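Local coordinates for protein ribosomal RNA methyltransferase, putative (Plasmodium falciparum, PDB 2PLW) that binds S-adenosylmethionine and probably transfers its methyl group to ribosomal RNA, as 2'-O-methyltransferases of the RlmE family do, at residues 18-30 against 102-114. Numbering follows the deposited sequence.
With SAM (S-adenosylmethionine), chain C.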
ATOM      1  N   LEU A  18       6.495  -7.086 -11.388  1.00 24.36           N
ATOM      2  CA  LEU A  18       7.941  -7.024 -11.088  1.00 25.18           C
ATOM      3  C   LEU A  18       8.445  -5.699 -10.531  1.00 24.79           C
ATOM      4  O   LEU A  18       9.149  -4.942 -11.224  1.00 25.45           O
ATOM      5  CB  LEU A  18       8.796  -7.401 -12.320  1.00 26.25           C
ATOM      6  CG  LEU A  18       9.240  -8.840 -12.647  1.00 28.99           C
ATOM      7  CD1 LEU A  18      10.090  -9.499 -11.525  1.00 30.52           C
ATOM      8  CD2 LEU A  18       8.057  -9.698 -13.048  1.00 31.27           C
ATOM      9  N   PHE A  19       8.092  -5.434  -9.279  1.00 22.74           N
ATOM     10  CA  PHE A  19       8.385  -4.157  -8.647  1.00 21.84           C
ATOM     11  C   PHE A  19       9.317  -4.326  -7.458  1.00 21.54           C
ATOM     12  O   PHE A  19       9.960  -3.365  -7.050  1.00 20.75           O
ATOM     13  CB  PHE A  19       7.084  -3.427  -8.245  1.00 20.04           C
ATOM     14  CG  PHE A  19       6.081  -4.307  -7.545  1.00 18.64           C
ATOM     15  CD1 PHE A  19       6.178  -4.520  -6.166  1.00 17.72           C
ATOM     16  CD2 PHE A  19       5.040  -4.922  -8.256  1.00 18.56           C
ATOM     17  CE1 PHE A  19       5.253  -5.324  -5.502  1.00 17.44           C
ATOM     18  CE2 PHE A  19       4.117  -5.745  -7.598  1.00 17.74           C
ATOM     19  CZ  PHE A  19       4.223  -5.932  -6.213  1.00 16.25           C
ATOM     20  N   LEU A  20       9.406  -5.540  -6.904  1.00 21.68           N
ATOM     21  CA  LEU A  20      10.272  -5.771  -5.751  1.00 22.36           C
ATOM     22  C   LEU A  20      11.714  -5.952  -6.193  1.00 24.30           C
ATOM     23  O   LEU A  20      12.090  -6.998  -6.727  1.00 25.50           O
ATOM     24  CB  LEU A  20       9.816  -6.961  -4.914  1.00 22.27           C
ATOM     25  CG  LEU A  20       8.439  -6.819  -4.246  1.00 19.64           C
ATOM     26  CD1 LEU A  20       7.969  -8.174  -3.676  1.00 18.22           C
ATOM     27  CD2 LEU A  20       8.456  -5.751  -3.129  1.00 20.93           C
ATOM     28  N   LYS A  21      12.507  -4.916  -5.952  1.00 24.69           N
ATOM     29  CA  LYS A  21      13.843  -4.793  -6.531  1.00 25.70           C
ATOM     30  C   LYS A  21      14.820  -4.354  -5.450  1.00 24.16           C
ATOM     31  O   LYS A  21      14.407  -3.877  -4.386  1.00 23.62           O
ATOM     32  CB  LYS A  21      13.814  -3.761  -7.662  1.00 25.48           C
ATOM     33  CG  LYS A  21      13.136  -4.250  -8.946  1.00 28.18           C
ATOM     34  CD  LYS A  21      12.969  -3.168 -10.020  1.00 28.60           C
ATOM     35  CE  LYS A  21      11.822  -2.196  -9.677  1.00 31.36           C
ATOM     36  NZ  LYS A  21      11.198  -1.412 -10.809  1.00 32.05           N
ATOM     37  N   LYS A  22      16.111  -4.496  -5.739  1.00 22.96           N
ATOM     38  CA  LYS A  22      17.161  -4.114  -4.802  1.00 22.98           C
ATOM     39  C   LYS A  22      17.196  -2.604  -4.544  1.00 21.18           C
ATOM     40  O   LYS A  22      16.794  -1.820  -5.392  1.00 22.14           O
ATOM     41  CB  LYS A  22      18.529  -4.601  -5.311  1.00 22.79           C
ATOM     42  CG  LYS A  22      19.009  -3.920  -6.575  1.00 24.65           C
ATOM     43  CD  LYS A  22      20.435  -4.367  -6.922  1.00 25.62           C
ATOM     44  CE  LYS A  22      21.011  -3.576  -8.093  1.00 29.74           C
ATOM     45  NZ  LYS A  22      20.308  -3.773  -9.415  1.00 34.86           N
ATOM     46  N   ASN A  23      17.686  -2.224  -3.369  1.00 20.13           N
ATOM     47  CA  ASN A  23      17.924  -0.821  -3.008  1.00 19.50           C
ATOM     48  C   ASN A  23      16.654   0.028  -3.079  1.00 18.03           C
ATOM     49  O   ASN A  23      16.675   1.171  -3.552  1.00 17.76           O
ATOM     50  CB  ASN A  23      19.052  -0.194  -3.863  1.00 19.57           C
ATOM     51  CG  ASN A  23      19.613   1.086  -3.242  1.00 21.22           C
ATOM     52  OD1 ASN A  23      19.421   1.343  -2.056  1.00 20.13           O
ATOM     53  ND2 ASN A  23      20.296   1.894  -4.049  1.00 21.03           N
ATOM     54  N   LYS A  24      15.553  -0.550  -2.615  1.00 17.49           N
ATOM     55  CA  LYS A  24      14.291   0.189  -2.532  1.00 15.94           C
ATOM     56  C   LYS A  24      13.808   0.259  -1.102  1.00 15.49           C
ATOM     57  O   LYS A  24      13.990  -0.696  -0.326  1.00 14.60           O
ATOM     58  CB  LYS A  24      13.193  -0.474  -3.365  1.00 17.63           C
ATOM     59  CG  LYS A  24      13.528  -0.649  -4.874  1.00 18.32           C
ATOM     60  CD  LYS A  24      13.535   0.689  -5.594  1.00 22.31           C
ATOM     61  CE  LYS A  24      14.056   0.562  -7.025  1.00 22.15           C
ATOM     62  NZ  LYS A  24      14.176   1.914  -7.648  1.00 25.04           N
ATOM     63  N   ILE A  25      13.171   1.382  -0.780  1.00 13.91           N
ATOM     64  CA  ILE A  25      12.459   1.484   0.491  1.00 13.65           C
ATOM     65  C   ILE A  25      11.007   1.089   0.179  1.00 12.35           C
ATOM     66  O   ILE A  25      10.384   1.642  -0.722  1.00 12.79           O
ATOM     67  CB  ILE A  25      12.547   2.895   1.072  1.00 13.48           C
ATOM     68  CG1 ILE A  25      14.013   3.237   1.403  1.00 14.63           C
ATOM     69  CG2 ILE A  25      11.680   3.002   2.319  1.00 13.90           C
ATOM     70  CD1 ILE A  25      14.195   4.642   2.048  1.00 16.04           C
ATOM     71  N   ILE A  26      10.477   0.161   0.958  1.00 11.97           N
ATOM     72  CA  ILE A  26       9.159  -0.448   0.696  1.00 12.22           C
ATOM     73  C   ILE A  26       8.248  -0.324   1.918  1.00 12.27           C
ATOM     74  O   ILE A  26       8.615  -0.692   3.036  1.00 11.91           O
ATOM     75  CB  ILE A  26       9.318  -1.932   0.319  1.00 12.52           C
ATOM     76  CG1 ILE A  26      10.270  -2.073  -0.872  1.00 13.84           C
ATOM     77  CG2 ILE A  26       7.967  -2.552  -0.078  1.00 14.31           C
ATOM     78  CD1 ILE A  26      10.945  -3.427  -0.907  1.00 16.17           C
ATOM     79  N   LEU A  27       7.048   0.203   1.687  1.00 11.96           N
ATOM     80  CA  LEU A  27       6.042   0.341   2.739  1.00 12.62           C
ATOM     81  C   LEU A  27       4.840  -0.533   2.434  1.00 12.42           C
ATOM     82  O   LEU A  27       4.298  -0.496   1.342  1.00 12.57           O
ATOM     83  CB  LEU A  27       5.592   1.797   2.846  1.00 11.72           C
ATOM     84  CG  LEU A  27       4.444   2.087   3.825  1.00 12.48           C
ATOM     85  CD1 LEU A  27       4.830   1.754   5.242  1.00 13.45           C
ATOM     86  CD2 LEU A  27       4.026   3.545   3.733  1.00 13.99           C
ATOM     87  N   ASP A  28       4.397  -1.270   3.447  1.00 13.04           N
ATOM     88  CA  ASP A  28       3.327  -2.237   3.321  1.00 13.38           C
ATOM     89  C   ASP A  28       2.223  -1.773   4.254  1.00 13.05           C
ATOM     90  O   ASP A  28       2.368  -1.889   5.477  1.00 11.98           O
ATOM     91  CB  ASP A  28       3.866  -3.602   3.752  1.00 14.10           C
ATOM     92  CG  ASP A  28       2.816  -4.687   3.740  1.00 17.22           C
ATOM     93  OD1 ASP A  28       1.860  -4.600   2.955  1.00 21.01           O
ATOM     94  OD2 ASP A  28       2.947  -5.638   4.556  1.00 20.89           O
ATOM     95  N   ILE A  29       1.164  -1.208   3.682  1.00 12.23           N
ATOM     96  CA  ILE A  29       0.078  -0.640   4.477  1.00 13.02           C
ATOM     97  C   ILE A  29      -0.985  -1.707   4.690  1.00 13.61           C
ATOM     98  O   ILE A  29      -1.304  -2.454   3.754  1.00 14.54           O
ATOM     99  CB  ILE A  29      -0.542   0.585   3.784  1.00 13.22           C
ATOM    100  CG1 ILE A  29       0.537   1.657   3.570  1.00 12.72           C
ATOM    101  CG2 ILE A  29      -1.746   1.129   4.629  1.00 13.54           C
ATOM    102  CD1 ILE A  29       0.019   2.886   2.854  1.00 14.88           C
ATOM    103  N   GLY A  30      -1.506  -1.778   5.914  1.00 13.82           N
ATOM    104  CA  GLY A  30      -2.430  -2.849   6.292  1.00 13.92           C
ATOM    105  C   GLY A  30      -1.659  -4.154   6.418  1.00 14.81           C
ATOM    106  O   GLY A  30      -2.053  -5.146   5.836  1.00 15.22           O
ATOM    107  N   LEU A 102      13.181   7.085   7.796  1.00 19.94           N
ATOM    108  CA  LEU A 102      13.535   7.611   6.477  1.00 20.55           C
ATOM    109  C   LEU A 102      14.522   8.775   6.478  1.00 21.65           C
ATOM    110  O   LEU A 102      15.206   8.991   5.471  1.00 21.22           O
ATOM    111  CB  LEU A 102      12.271   8.090   5.739  1.00 20.74           C
ATOM    112  CG  LEU A 102      11.168   7.073   5.430  1.00 20.21           C
ATOM    113  CD1 LEU A 102       9.956   7.798   4.924  1.00 21.29           C
ATOM    114  CD2 LEU A 102      11.681   6.038   4.427  1.00 21.89           C
ATOM    115  N   GLN A 103      14.532   9.553   7.567  1.00 23.77           N
ATOM    116  CA  GLN A 103      15.216  10.853   7.603  1.00 26.08           C
ATOM    117  C   GLN A 103      14.726  11.755   6.464  1.00 26.47           C
ATOM    118  O   GLN A 103      13.619  12.281   6.528  1.00 27.11           O
ATOM    119  CB  GLN A 103      16.743  10.693   7.586  1.00 26.37           C
ATOM    120  CG  GLN A 103      17.313   9.889   8.750  1.00 31.14           C
ATOM    121  CD  GLN A 103      16.841  10.412  10.090  1.00 37.38           C
ATOM    122  OE1 GLN A 103      16.931  11.619  10.374  1.00 41.17           O
ATOM    123  NE2 GLN A 103      16.331   9.510  10.930  1.00 38.61           N
ATOM    124  N   ASP A 104      15.538  11.918   5.430  1.00 26.26           N
ATOM    125  CA  ASP A 104      15.202  12.808   4.318  1.00 26.71           C
ATOM    126  C   ASP A 104      14.740  12.064   3.056  1.00 25.28           C
ATOM    127  O   ASP A 104      14.577  12.670   1.977  1.00 26.61           O
ATOM    128  CB  ASP A 104      16.395  13.719   4.020  1.00 27.13           C
ATOM    129  CG  ASP A 104      16.590  14.787   5.093  1.00 30.52           C
ATOM    130  OD1 ASP A 104      15.599  15.125   5.776  1.00 33.60           O
ATOM    131  OD2 ASP A 104      17.728  15.286   5.250  1.00 35.37           O
ATOM    132  N   LYS A 105      14.506  10.762   3.193  1.00 22.75           N
ATOM    133  CA  LYS A 105      14.203   9.929   2.041  1.00 20.76           C
ATOM    134  C   LYS A 105      12.708   9.736   1.843  1.00 19.39           C
ATOM    135  O   LYS A 105      11.933   9.781   2.785  1.00 19.03           O
ATOM    136  CB  LYS A 105      14.892   8.574   2.164  1.00 20.71           C
ATOM    137  CG  LYS A 105      16.410   8.635   2.016  1.00 21.38           C
ATOM    138  CD  LYS A 105      17.040   7.248   2.152  1.00 20.76           C
ATOM    139  CE  LYS A 105      16.998   6.780   3.615  1.00 19.99           C
ATOM    140  NZ  LYS A 105      17.956   7.555   4.476  1.00 22.95           N
ATOM    141  N   LYS A 106      12.319   9.530   0.599  1.00 17.55           N
ATOM    142  CA  LYS A 106      10.963   9.102   0.301  1.00 16.65           C
ATOM    143  C   LYS A 106      10.943   7.591   0.005  1.00 15.67           C
ATOM    144  O   LYS A 106      11.965   6.919   0.092  1.00 16.45           O
ATOM    145  CB  LYS A 106      10.336   9.965  -0.800  1.00 17.23           C
ATOM    146  CG  LYS A 106      10.005  11.387  -0.295  1.00 18.44           C
ATOM    147  CD  LYS A 106       9.080  12.096  -1.231  1.00 20.51           C
ATOM    148  CE  LYS A 106       8.840  13.518  -0.813  1.00 21.05           C
ATOM    149  NZ  LYS A 106       7.897  14.169  -1.708  1.00 24.22           N
ATOM    150  N   ILE A 107       9.756   7.065  -0.247  1.00 14.02           N
ATOM    151  CA  ILE A 107       9.506   5.647  -0.231  1.00 13.46           C
ATOM    152  C   ILE A 107       9.328   5.191  -1.680  1.00 12.41           C
ATOM    153  O   ILE A 107       8.536   5.755  -2.389  1.00 12.58           O
ATOM    154  CB  ILE A 107       8.200   5.352   0.579  1.00 12.09           C
ATOM    155  CG1 ILE A 107       8.346   5.873   2.018  1.00 12.96           C
ATOM    156  CG2 ILE A 107       7.885   3.854   0.600  1.00 12.46           C
ATOM    157  CD1 ILE A 107       7.176   5.568   2.876  1.00 12.08           C
ATOM    158  N   ASP A 108      10.059   4.173  -2.108  1.00 12.99           N
ATOM    159  CA  ASP A 108      10.009   3.748  -3.503  1.00 12.41           C
ATOM    160  C   ASP A 108       8.808   2.915  -3.931  1.00 12.84           C
ATOM    161  O   ASP A 108       8.385   2.978  -5.097  1.00 13.19           O
ATOM    162  CB  ASP A 108      11.289   2.993  -3.839  1.00 13.65           C
ATOM    163  CG  ASP A 108      12.510   3.824  -3.588  1.00 15.06           C
ATOM    164  OD1 ASP A 108      12.719   4.777  -4.349  1.00 20.57           O
ATOM    165  OD2 ASP A 108      13.224   3.574  -2.591  1.00 15.08           O
ATOM    166  N   ILE A 109       8.303   2.103  -3.009  1.00 11.65           N
ATOM    167  CA  ILE A 109       7.203   1.209  -3.284  1.00 12.65           C
ATOM    168  C   ILE A 109       6.243   1.287  -2.123  1.00 11.91           C
ATOM    169  O   ILE A 109       6.631   1.046  -0.963  1.00 12.61           O
ATOM    170  CB  ILE A 109       7.678  -0.261  -3.468  1.00 12.68           C
ATOM    171  CG1 ILE A 109       8.754  -0.347  -4.549  1.00 13.18           C
ATOM    172  CG2 ILE A 109       6.494  -1.152  -3.776  1.00 13.97           C
ATOM    173  CD1 ILE A 109       9.560  -1.685  -4.524  1.00 14.96           C
ATOM    174  N   ILE A 110       5.017   1.689  -2.424  1.00 11.21           N
ATOM    175  CA  ILE A 110       3.995   1.742  -1.390  1.00 11.50           C
ATOM    176  C   ILE A 110       2.888   0.781  -1.792  1.00 11.45           C
ATOM    177  O   ILE A 110       2.286   0.928  -2.846  1.00 11.72           O
ATOM    178  CB  ILE A 110       3.472   3.172  -1.176  1.00 12.16           C
ATOM    179  CG1 ILE A 110       4.586   4.068  -0.619  1.00 12.70           C
ATOM    180  CG2 ILE A 110       2.283   3.167  -0.190  1.00 12.44           C
ATOM    181  CD1 ILE A 110       4.156   5.569  -0.539  1.00 12.13           C
ATOM    182  N   LEU A 111       2.658  -0.196  -0.931  1.00 11.43           N
ATOM    183  CA  LEU A 111       1.656  -1.238  -1.145  1.00 12.61           C
ATOM    184  C   LEU A 111       0.568  -1.099  -0.086  1.00 12.43           C
ATOM    185  O   LEU A 111       0.851  -0.811   1.077  1.00 13.60           O
ATOM    186  CB  LEU A 111       2.283  -2.632  -1.011  1.00 13.28           C
ATOM    187  CG  LEU A 111       3.571  -2.899  -1.811  1.00 13.06           C
ATOM    188  CD1 LEU A 111       4.233  -4.236  -1.450  1.00 14.28           C
ATOM    189  CD2 LEU A 111       3.311  -2.839  -3.318  1.00 12.41           C
ATOM    190  N   SER A 112      -0.671  -1.325  -0.489  1.00 12.74           N
ATOM    191  CA  SER A 112      -1.748  -1.399   0.474  1.00 12.94           C
ATOM    192  C   SER A 112      -2.654  -2.587   0.205  1.00 13.61           C
ATOM    193  O   SER A 112      -3.266  -2.696  -0.862  1.00 13.60           O
ATOM    194  CB  SER A 112      -2.570  -0.110   0.496  1.00 14.19           C
ATOM    195  OG  SER A 112      -3.725  -0.310   1.267  1.00 14.95           O
ATOM    196  N   ASP A 113      -2.723  -3.460   1.200  1.00 13.87           N
ATOM    197  CA  ASP A 113      -3.698  -4.546   1.234  1.00 15.33           C
ATOM    198  C   ASP A 113      -4.782  -4.228   2.274  1.00 15.58           C
ATOM    199  O   ASP A 113      -5.511  -5.130   2.712  1.00 15.91           O
ATOM    200  CB  ASP A 113      -2.991  -5.863   1.592  1.00 15.61           C
ATOM    201  CG  ASP A 113      -3.834  -7.093   1.284  1.00 16.72           C
ATOM    202  OD1 ASP A 113      -4.566  -7.063   0.263  1.00 18.73           O
ATOM    203  OD2 ASP A 113      -3.738  -8.084   2.058  1.00 20.39           O
ATOM    204  N   ALA A 114      -4.917  -2.955   2.663  1.00 16.31           N
ATOM    205  CA  ALA A 114      -5.913  -2.565   3.678  1.00 17.64           C
ATOM    206  C   ALA A 114      -7.341  -2.672   3.130  1.00 18.07           C
ATOM    207  O   ALA A 114      -7.566  -2.544   1.932  1.00 17.65           O
ATOM    208  CB  ALA A 114      -5.663  -1.127   4.171  1.00 17.02           C
TER
HETATM  209  N   SAM C 203      -1.459  -8.065   3.640  1.00 21.44           N
HETATM  210  CA  SAM C 203      -1.618  -8.606   5.032  1.00 21.54           C
HETATM  211  C   SAM C 203      -0.783  -9.870   5.246  1.00 21.26           C
HETATM  212  O   SAM C 203      -0.347 -10.468   4.262  1.00 21.25           O
HETATM  213  OXT SAM C 203      -0.503 -10.305   6.369  1.00 20.36           O
HETATM  214  CB  SAM C 203      -3.103  -8.878   5.305  1.00 21.36           C
HETATM  215  CG  SAM C 203      -3.824  -7.537   5.424  1.00 23.28           C
HETATM  216  SD  SAM C 203      -5.476  -7.615   6.144  1.00 28.18           S
HETATM  217  CE  SAM C 203      -6.321  -8.422   4.776  1.00 27.41           C
HETATM  218  C5' SAM C 203      -6.051  -5.903   5.986  1.00 22.22           C
HETATM  219  C4' SAM C 203      -5.467  -5.027   7.095  1.00 17.87           C
HETATM  220  O4' SAM C 203      -5.755  -3.663   6.778  1.00 18.07           O
HETATM  221  C3' SAM C 203      -6.031  -5.278   8.515  1.00 18.91           C
HETATM  222  O3' SAM C 203      -5.046  -5.824   9.365  1.00 18.51           O
HETATM  223  C2' SAM C 203      -6.478  -3.888   8.992  1.00 17.51           C
HETATM  224  O2' SAM C 203      -6.201  -3.566  10.351  1.00 17.29           O
HETATM  225  C1' SAM C 203      -5.736  -2.977   8.032  1.00 15.81           C
HETATM  226  N9  SAM C 203      -6.292  -1.633   7.863  1.00 18.72           N
HETATM  227  C8  SAM C 203      -7.571  -1.264   7.500  1.00 18.33           C
HETATM  228  N7  SAM C 203      -7.626   0.082   7.426  1.00 16.83           N
HETATM  229  C5  SAM C 203      -6.394   0.568   7.733  1.00 17.67           C
HETATM  230  C6  SAM C 203      -5.865   1.857   7.809  1.00 17.20           C
HETATM  231  N6  SAM C 203      -6.611   2.923   7.558  1.00 16.52           N
HETATM  232  N1  SAM C 203      -4.547   2.040   8.143  1.00 18.26           N
HETATM  233  C2  SAM C 203      -3.719   0.964   8.408  1.00 18.01           C
HETATM  234  N3  SAM C 203      -4.233  -0.316   8.321  1.00 16.31           N
HETATM  235  C4  SAM C 203      -5.548  -0.500   8.006  1.00 17.56           C
HETATM  236  O   HOH W   1      14.911   4.467  -6.371  1.00 35.92           O
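Ile26 to Ile29 run beside Ile109 to Ser112 as neighbouring parallel strands at the centre of the Rossmann-like sheet of a class I methyltransferase; the short axes lie 4.6 Å apart at 13°. The ladder is regular: Leu27 N donates to Ile109 O, Leu111 N to Leu27 O and Ile29 N to Leu111 O, the first two nearly straight.

Packing is dense on both faces. On one, Ile26 and Ile109 lie side by side, CG1 of Ile26 3.7 Å from CD1 of Ile109. With CG1 beside its own backbone N (chi1 -55°), Ile109 also brings CD1 against the carbonyl oxygen of Phe19, while the Phe19 side chain crosses that of Ile109 at about a right angle, its CE1 3.8 Å from CD2 of Leu111. On the other face, CB of Leu27 rests 3.8 Å from CG2 of Ile107, which precedes the corner at Asp108, and CD1 of Ile29 meets CG2 of Ile110; helix 122-143 covers this layer through Phe139 and Ile136.

The end where the strands begin is looser and wetter. There the chain turns at Asp108, whose carboxylate replaces a backbone acceptor: OD2 takes the N-H of Ile25 through its anti lone pair at 2.8 Å, with an angle of 179° at the hydrogen. Lys24, bent at chi2, passes its CD across Asp108 CB, but NZ reaches OD1 only through a water; Asn145 also binds OD1. Nearby, the exposed Lys105 lays its aliphatic chain against CD1 of Ile25.

At the far end the strands open onto the S-adenosylmethionine pocket, which Gly30 and Ala114 help to line. Asp113 OD1 pairs with Lys153, the predicted proton acceptor, and with Tyr190, whereas its OD2 accepts a hydrogen bond from the ligand's amino N at 2.8 Å.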